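Side-chain contacts in malate dehydrogenase (Picrophilus torridus, PDB 4BGV), which probably catalyses the reversible, NAD-dependent oxidation of malate to oxaloacetate, a step of the tricarboxylic acid cycle: residues A[79-84]-A[109-114]; A[118-123]-A[138-143]. All coordinates share one frame; numbering follows the deposited sequence.

Interaction 1: A[79-84]-A[109-114]; sequences IVVTAG and EAIKKY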
ATOM      1  N   ILE A  79      -0.734  22.939   7.564  1.00  6.66           N
ATOM      2  CA  ILE A  79       0.644  23.411   7.550  1.00 10.12           C
ATOM      3  C   ILE A  79       1.402  22.715   8.681  1.00 10.23           C
ATOM      4  O   ILE A  79       0.953  22.712   9.828  1.00  7.87           O
ATOM      5  CB  ILE A  79       0.703  24.928   7.783  1.00  9.64           C
ATOM      6  CG1 ILE A  79      -0.066  25.644   6.670  1.00 10.58           C
ATOM      7  CG2 ILE A  79       2.164  25.429   7.868  1.00  9.23           C
ATOM      8  CD1 ILE A  79      -0.187  27.153   6.878  1.00  9.95           C
ATOM      9  N   VAL A  80       2.539  22.121   8.345  1.00  9.85           N
ATOM     10  CA  VAL A  80       3.370  21.425   9.312  1.00  7.89           C
ATOM     11  C   VAL A  80       4.564  22.323   9.631  1.00  8.92           C
ATOM     12  O   VAL A  80       5.338  22.678   8.735  1.00 10.75           O
ATOM     13  CB  VAL A  80       3.892  20.090   8.721  1.00  8.21           C
ATOM     14  CG1 VAL A  80       4.707  19.336   9.760  1.00 10.75           C
ATOM     15  CG2 VAL A  80       2.729  19.235   8.223  1.00 10.10           C
ATOM     16  N   VAL A  81       4.718  22.695  10.898  1.00  8.74           N
ATOM     17  CA  VAL A  81       5.808  23.582  11.290  1.00  9.56           C
ATOM     18  C   VAL A  81       6.991  22.795  11.863  1.00 14.66           C
ATOM     19  O   VAL A  81       6.913  22.266  12.975  1.00 11.52           O
ATOM     20  CB  VAL A  81       5.317  24.643  12.305  1.00 11.82           C
ATOM     21  CG1 VAL A  81       6.455  25.604  12.701  1.00 11.09           C
ATOM     22  CG2 VAL A  81       4.142  25.428  11.720  1.00 11.40           C
ATOM     23  N   THR A  82       8.087  22.718  11.108  1.00 10.94           N
ATOM     24  CA  THR A  82       9.280  22.011  11.572  1.00 13.95           C
ATOM     25  C   THR A  82      10.478  22.945  11.596  1.00 15.76           C
ATOM     26  O   THR A  82      11.610  22.498  11.681  1.00 21.71           O
ATOM     27  CB  THR A  82       9.659  20.821  10.666  1.00 19.40           C
ATOM     28  OG1 THR A  82      10.261  21.303   9.456  1.00 19.04           O
ATOM     29  CG2 THR A  82       8.443  19.998  10.314  1.00 18.56           C
ATOM     30  N   ALA A  83      10.217  24.241  11.516  1.00 16.51           N
ATOM     31  CA  ALA A  83      11.276  25.232  11.531  1.00 21.50           C
ATOM     32  C   ALA A  83      11.760  25.367  12.970  1.00 24.67           C
ATOM     33  O   ALA A  83      11.022  25.087  13.904  1.00 27.56           O
ATOM     34  CB  ALA A  83      10.754  26.561  11.006  1.00 28.60           C
ATOM     35  N   GLY A  84      12.997  25.782  13.159  1.00 28.84           N
ATOM     36  CA  GLY A  84      13.507  25.903  14.507  1.00 30.85           C
ATOM     37  C   GLY A  84      14.868  25.267  14.641  1.00 41.31           C
ATOM     38  O   GLY A  84      15.313  24.537  13.756  1.00 45.57           O
ATOM     39  N   GLU A 109       2.907  34.534  12.354  1.00 12.44           N
ATOM     40  CA  GLU A 109       2.517  35.776  11.683  1.00 16.34           C
ATOM     41  C   GLU A 109       2.399  35.604  10.171  1.00 14.93           C
ATOM     42  O   GLU A 109       1.479  36.137   9.555  1.00 15.54           O
ATOM     43  CB  GLU A 109       3.466  36.927  12.061  1.00 14.29           C
ATOM     44  CG  GLU A 109       3.190  37.412  13.497  1.00 16.38           C
ATOM     45  CD  GLU A 109       4.326  38.210  14.106  1.00 24.91           C
ATOM     46  OE1 GLU A 109       5.391  38.354  13.455  1.00 25.16           O
ATOM     47  OE2 GLU A 109       4.147  38.690  15.246  1.00 22.97           O
ATOM     48  N   ALA A 110       3.322  34.849   9.579  1.00 15.99           N
ATOM     49  CA  ALA A 110       3.238  34.527   8.158  1.00 15.68           C
ATOM     50  C   ALA A 110       2.020  33.656   7.833  1.00 14.50           C
ATOM     51  O   ALA A 110       1.384  33.834   6.798  1.00 12.83           O
ATOM     52  CB  ALA A 110       4.532  33.852   7.670  1.00 13.33           C
ATOM     53  N   ILE A 111       1.702  32.707   8.709  1.00 13.63           N
ATOM     54  CA  ILE A 111       0.519  31.872   8.513  1.00 15.51           C
ATOM     55  C   ILE A 111      -0.767  32.704   8.567  1.00 15.39           C
ATOM     56  O   ILE A 111      -1.675  32.521   7.751  1.00 14.76           O
ATOM     57  CB  ILE A 111       0.456  30.726   9.556  1.00 13.04           C
ATOM     58  CG1 ILE A 111       1.568  29.699   9.295  1.00 12.53           C
ATOM     59  CG2 ILE A 111      -0.904  30.059   9.528  1.00 14.05           C
ATOM     60  CD1 ILE A 111       1.800  28.716  10.470  1.00 16.81           C
ATOM     61  N   LYS A 112      -0.836  33.624   9.522  1.00 17.65           N
ATOM     62  CA  LYS A 112      -1.991  34.503   9.635  1.00 17.02           C
ATOM     63  C   LYS A 112      -2.157  35.339   8.373  1.00 18.23           C
ATOM     64  O   LYS A 112      -3.270  35.550   7.894  1.00 16.13           O
ATOM     65  CB  LYS A 112      -1.840  35.425  10.842  1.00 16.92           C
ATOM     66  CG  LYS A 112      -2.980  36.422  10.996  1.00 20.37           C
ATOM     67  CD  LYS A 112      -2.727  37.339  12.174  1.00 25.33           C
ATOM     68  CE  LYS A 112      -3.967  38.161  12.496  1.00 33.27           C
ATOM     69  NZ  LYS A 112      -3.834  38.839  13.811  1.00 42.14           N
ATOM     70  N   LYS A 113      -1.038  35.805   7.835  1.00 15.91           N
ATOM     71  CA  LYS A 113      -1.058  36.665   6.658  1.00 16.78           C
ATOM     72  C   LYS A 113      -1.410  35.913   5.376  1.00 17.58           C
ATOM     73  O   LYS A 113      -2.143  36.433   4.531  1.00 19.28           O
ATOM     74  CB  LYS A 113       0.288  37.367   6.485  1.00 15.96           C
ATOM     75  CG  LYS A 113       0.365  38.290   5.258  1.00 21.33           C
ATOM     76  CD  LYS A 113       1.686  39.018   5.224  1.00 23.22           C
ATOM     77  CE  LYS A 113       1.719  40.079   4.128  1.00 29.79           C
ATOM     78  NZ  LYS A 113       3.002  40.835   4.194  1.00 35.24           N
ATOM     79  N   TYR A 114      -0.900  34.694   5.215  1.00 13.99           N
ATOM     80  CA  TYR A 114      -1.018  34.039   3.912  1.00 12.25           C
ATOM     81  C   TYR A 114      -1.953  32.833   3.829  1.00 16.20           C
ATOM     82  O   TYR A 114      -2.388  32.455   2.733  1.00 16.07           O
ATOM     83  CB  TYR A 114       0.366  33.631   3.405  1.00 16.19           C
ATOM     84  CG  TYR A 114       1.264  34.798   3.083  1.00 16.37           C
ATOM     85  CD1 TYR A 114       0.990  35.637   2.007  1.00 19.50           C
ATOM     86  CD2 TYR A 114       2.396  35.053   3.836  1.00 19.72           C
ATOM     87  CE1 TYR A 114       1.815  36.700   1.695  1.00 19.01           C
ATOM     88  CE2 TYR A 114       3.233  36.124   3.529  1.00 19.47           C
ATOM     89  CZ  TYR A 114       2.934  36.942   2.459  1.00 19.00           C
ATOM     90  OH  TYR A 114       3.763  38.007   2.146  1.00 20.67           O
TER

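Interaction 2: A[118-123]-A[138-143]; sequences SKIVVV and SGISPE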
ATOM      1  N   SER A 118      -5.807  27.460   7.513  1.00 11.79           N
ATOM      2  CA  SER A 118      -5.170  26.144   7.663  1.00  9.91           C
ATOM      3  C   SER A 118      -5.277  25.535   9.065  1.00 10.99           C
ATOM      4  O   SER A 118      -5.341  26.258  10.058  1.00 12.16           O
ATOM      5  CB  SER A 118      -3.685  26.239   7.290  1.00 10.55           C
ATOM      6  OG  SER A 118      -3.538  26.611   5.931  1.00 10.99           O
ATOM      7  N   LYS A 119      -5.302  24.208   9.132  1.00  9.37           N
ATOM      8  CA  LYS A 119      -5.030  23.518  10.396  1.00 10.71           C
ATOM      9  C   LYS A 119      -3.510  23.396  10.534  1.00 11.38           C
ATOM     10  O   LYS A 119      -2.806  23.205   9.544  1.00 11.89           O
ATOM     11  CB  LYS A 119      -5.684  22.135  10.437  1.00  9.95           C
ATOM     12  CG  LYS A 119      -7.164  22.104  10.869  1.00 12.35           C
ATOM     13  CD  LYS A 119      -8.108  22.597   9.779  1.00 15.27           C
ATOM     14  CE  LYS A 119      -8.119  21.673   8.552  1.00 17.25           C
ATOM     15  NZ  LYS A 119      -9.231  21.980   7.586  1.00 14.41           N
ATOM     16  N   ILE A 120      -2.996  23.513  11.753  1.00  8.83           N
ATOM     17  CA  ILE A 120      -1.550  23.514  11.941  1.00  8.73           C
ATOM     18  C   ILE A 120      -1.103  22.326  12.772  1.00 10.74           C
ATOM     19  O   ILE A 120      -1.700  22.034  13.806  1.00 10.56           O
ATOM     20  CB  ILE A 120      -1.074  24.813  12.653  1.00 12.71           C
ATOM     21  CG1 ILE A 120      -1.830  26.035  12.103  1.00 13.66           C
ATOM     22  CG2 ILE A 120       0.459  24.961  12.538  1.00  9.39           C
ATOM     23  CD1 ILE A 120      -1.610  26.285  10.590  1.00 12.98           C
ATOM     24  N   VAL A 121      -0.056  21.642  12.312  1.00  8.29           N
ATOM     25  CA  VAL A 121       0.609  20.594  13.096  1.00  9.16           C
ATOM     26  C   VAL A 121       2.008  21.089  13.437  1.00  8.78           C
ATOM     27  O   VAL A 121       2.865  21.231  12.556  1.00  9.62           O
ATOM     28  CB  VAL A 121       0.692  19.253  12.326  1.00  9.60           C
ATOM     29  CG1 VAL A 121       1.566  18.249  13.086  1.00 10.76           C
ATOM     30  CG2 VAL A 121      -0.726  18.675  12.109  1.00  7.76           C
ATOM     31  N   VAL A 122       2.229  21.368  14.721  1.00  9.45           N
ATOM     32  CA  VAL A 122       3.487  21.960  15.168  1.00 10.08           C
ATOM     33  C   VAL A 122       4.423  20.874  15.680  1.00 11.45           C
ATOM     34  O   VAL A 122       4.033  20.070  16.518  1.00 11.19           O
ATOM     35  CB  VAL A 122       3.240  23.016  16.278  1.00 12.68           C
ATOM     36  CG1 VAL A 122       4.547  23.693  16.683  1.00 13.19           C
ATOM     37  CG2 VAL A 122       2.242  24.053  15.790  1.00 13.14           C
ATOM     38  N   VAL A 123       5.657  20.864  15.169  1.00 11.23           N
ATOM     39  CA  VAL A 123       6.625  19.805  15.454  1.00 10.88           C
ATOM     40  C   VAL A 123       7.791  20.291  16.312  1.00 12.23           C
ATOM     41  O   VAL A 123       8.319  19.548  17.135  1.00 13.99           O
ATOM     42  CB  VAL A 123       7.203  19.248  14.142  1.00 10.06           C
ATOM     43  CG1 VAL A 123       8.381  18.274  14.400  1.00 13.45           C
ATOM     44  CG2 VAL A 123       6.091  18.596  13.302  1.00  9.33           C
ATOM     45  N   SER A 138      -0.624  33.580  15.483  1.00 15.47           N
ATOM     46  CA  SER A 138      -1.454  33.429  14.290  1.00 17.12           C
ATOM     47  C   SER A 138      -2.913  33.829  14.501  1.00 18.57           C
ATOM     48  O   SER A 138      -3.581  34.198  13.550  1.00 21.38           O
ATOM     49  CB  SER A 138      -1.407  31.994  13.761  1.00 17.98           C
ATOM     50  OG  SER A 138      -2.111  31.107  14.624  1.00 15.40           O
ATOM     51  N   GLY A 139      -3.410  33.715  15.732  1.00 19.71           N
ATOM     52  CA  GLY A 139      -4.808  34.012  16.027  1.00 21.16           C
ATOM     53  C   GLY A 139      -5.780  32.946  15.531  1.00 19.06           C
ATOM     54  O   GLY A 139      -7.004  33.120  15.563  1.00 17.18           O
ATOM     55  N   ILE A 140      -5.232  31.828  15.078  1.00 15.64           N
ATOM     56  CA  ILE A 140      -6.046  30.718  14.593  1.00 15.73           C
ATOM     57  C   ILE A 140      -6.842  30.124  15.752  1.00 14.53           C
ATOM     58  O   ILE A 140      -6.344  30.059  16.879  1.00 12.86           O
ATOM     59  CB  ILE A 140      -5.144  29.667  13.898  1.00 12.92           C
ATOM     60  CG1 ILE A 140      -4.734  30.184  12.515  1.00 16.27           C
ATOM     61  CG2 ILE A 140      -5.828  28.293  13.797  1.00 11.76           C
ATOM     62  CD1 ILE A 140      -3.677  29.346  11.833  1.00 17.44           C
ATOM     63  N   SER A 141      -8.088  29.737  15.494  1.00 12.92           N
ATOM     64  CA  SER A 141      -8.915  29.124  16.528  1.00 15.53           C
ATOM     65  C   SER A 141      -8.182  27.901  17.085  1.00 15.16           C
ATOM     66  O   SER A 141      -7.706  27.053  16.328  1.00 13.62           O
ATOM     67  CB  SER A 141     -10.301  28.756  15.976  1.00 17.84           C
ATOM     68  OG  SER A 141     -11.233  28.532  17.023  1.00 15.00           O
ATOM     69  N   PRO A 142      -8.045  27.833  18.418  1.00 11.49           N
ATOM     70  CA  PRO A 142      -7.043  26.938  19.016  1.00 11.12           C
ATOM     71  C   PRO A 142      -7.283  25.437  18.803  1.00 12.25           C
ATOM     72  O   PRO A 142      -6.324  24.666  18.884  1.00 13.81           O
ATOM     73  CB  PRO A 142      -7.091  27.289  20.508  1.00 18.58           C
ATOM     74  CG  PRO A 142      -8.379  28.025  20.707  1.00 16.33           C
ATOM     75  CD  PRO A 142      -8.641  28.740  19.414  1.00 13.86           C
ATOM     76  N   GLU A 143      -8.520  25.039  18.520  1.00 13.03           N
ATOM     77  CA  GLU A 143      -8.792  23.644  18.184  1.00 11.92           C
ATOM     78  C   GLU A 143      -8.147  23.244  16.845  1.00 12.89           C
ATOM     79  O   GLU A 143      -8.071  22.056  16.523  1.00 12.27           O
ATOM     80  CB  GLU A 143     -10.302  23.361  18.158  1.00 17.30           C
ATOM     81  CG  GLU A 143     -11.002  23.697  16.826  1.00 19.30           C
ATOM     82  CD  GLU A 143     -11.333  25.183  16.667  1.00 19.70           C
ATOM     83  OE1 GLU A 143     -11.038  25.970  17.591  1.00 17.45           O
ATOM     84  OE2 GLU A 143     -11.904  25.569  15.618  1.00 19.84           O
TER

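Interaction 1: A[79-84]-A[109-114]
Ile-79, Val-81 and Ile-111 meet without any flat group between them. The ring that 109-114 does carry stays clear of the strand segment: Tyr-114 CB is 7.4 Å from Ile-79 CD1, and the ring lies farther off. On one face it bears Lys-113, whose CG lies 3.9 Å above the plane and over the ring centre, while Tyr-70 and Ala-71 touch Tyr-114 from a loop. The carboxylate of Glu-109 likewise stays outside, with OE2 in a salt bridge to Lys-105.

What bridges strand 78-81 and helix 93-114 is aliphatic. Ile-79 and Ile-111 reach toward each other tip to tip, and the end of one enters the fork of the other: Ile-79 CD1 is 3.9 Å from Ile-111 CG1 and 4.0 Å from Ile-111 CG2. The chain of Ile-79 is extended beyond CB (chi2 174°), which carries CD1 out from the sheet to the fork. Ile-111 extends in the same manner (chi2 166°), and Ile-111 CD1 lies 4.2 Å from Val-81 CG2. Thus the branch carbons of Ile-111 serve Ile-79 and its terminal methyl serves Val-81, two residues further along the strand and on the same face of the sheet. Ile-120 of the next strand touches all three side chains, and Met-104 and Val-107 add to Val-81 from the helix.

This is the strand-to-helix packing of a beta-alpha-beta unit in the Rossmann-type NAD domain. With no hydrogen bond or charge pair across it and all three residues buried, the contact rests on dispersion and the exclusion of water, and shape complementarity rather than bond direction sets its geometry.

Interaction 2: A[118-123]-A[138-143]
Ile-140 CD1 is the centre of the tightly packed part, meeting Ile-120 and Ser-118 at once. It lies 3.8 Å from Ile-120 CG1 and 3.9 Å from Ile-120 CD1, the two side chains running obliquely across one another. Ile-120 is bent at its second torsion (chi2 -61°), which lays CG1 and CD1 together against the one methyl; Ile-140 is straight (chi2 171°) and presents only its end. A third neighbour is polar: the backbone O of Ser-118 stands 3.9 Å from Ile-140 CD1, a van der Waals contact. The hydroxyl of Ser-118 is engaged away from Ile-140, with Ser-76 O and Ser-115 OG.

An ST turn leads the chain into this position. Ser-138 OG accepts from Ile-140 N at 3.2 Å with a nearly straight N-H...O angle of 164°, and it also bonds to Ile-134 O in the helix before. Gly-139, exposed and with positive phi, makes the bend that ends the helix.

Beyond Ile-140 the segment turns toward its looser side. Ser-141, Pro-142 and Glu-143 are partly exposed and make no close approach to 118-123; there Ser-141 OG donates to Glu-143 OE1 at 2.6 Å, on the syn side of the carboxylate.

Ile-140 thus sits between strand 119-122 and Ile-111 of helix 93-114. Val-122, on the same strand, meets Met-130 and Ile-134 of helix 127-138, and Val-121 turns to helix 232-246. Backbone hydrogen bonds from Ile-120 to Arg-144 and to Ile-146 of strand 145-147 join that strand to the parallel sheet.

How the interactions relate
Followed from the N terminus, strand 78-81 comes first, and interaction 1 closes the excursion of 24 residues, 16 of them helical, that ends on helix 93-114. After a short connection strand 119-122 opens interaction 2, which closes over 14 residues, mainly helix 127-138. The two loops therefore run in series and neither nest nor cross. They meet side by side, centres 9 Å apart, because their strands are parallel neighbours: Ile-79 N lies 2.9 Å from Lys-119 O, and Val-81 N is equally close to Val-121 O, both probable hydrogen bonds. Between 109-114 and 138-143, Lys-112 CG packs 3.4 Å from Ser-138 O, linking the ends of two helices of the NAD domain.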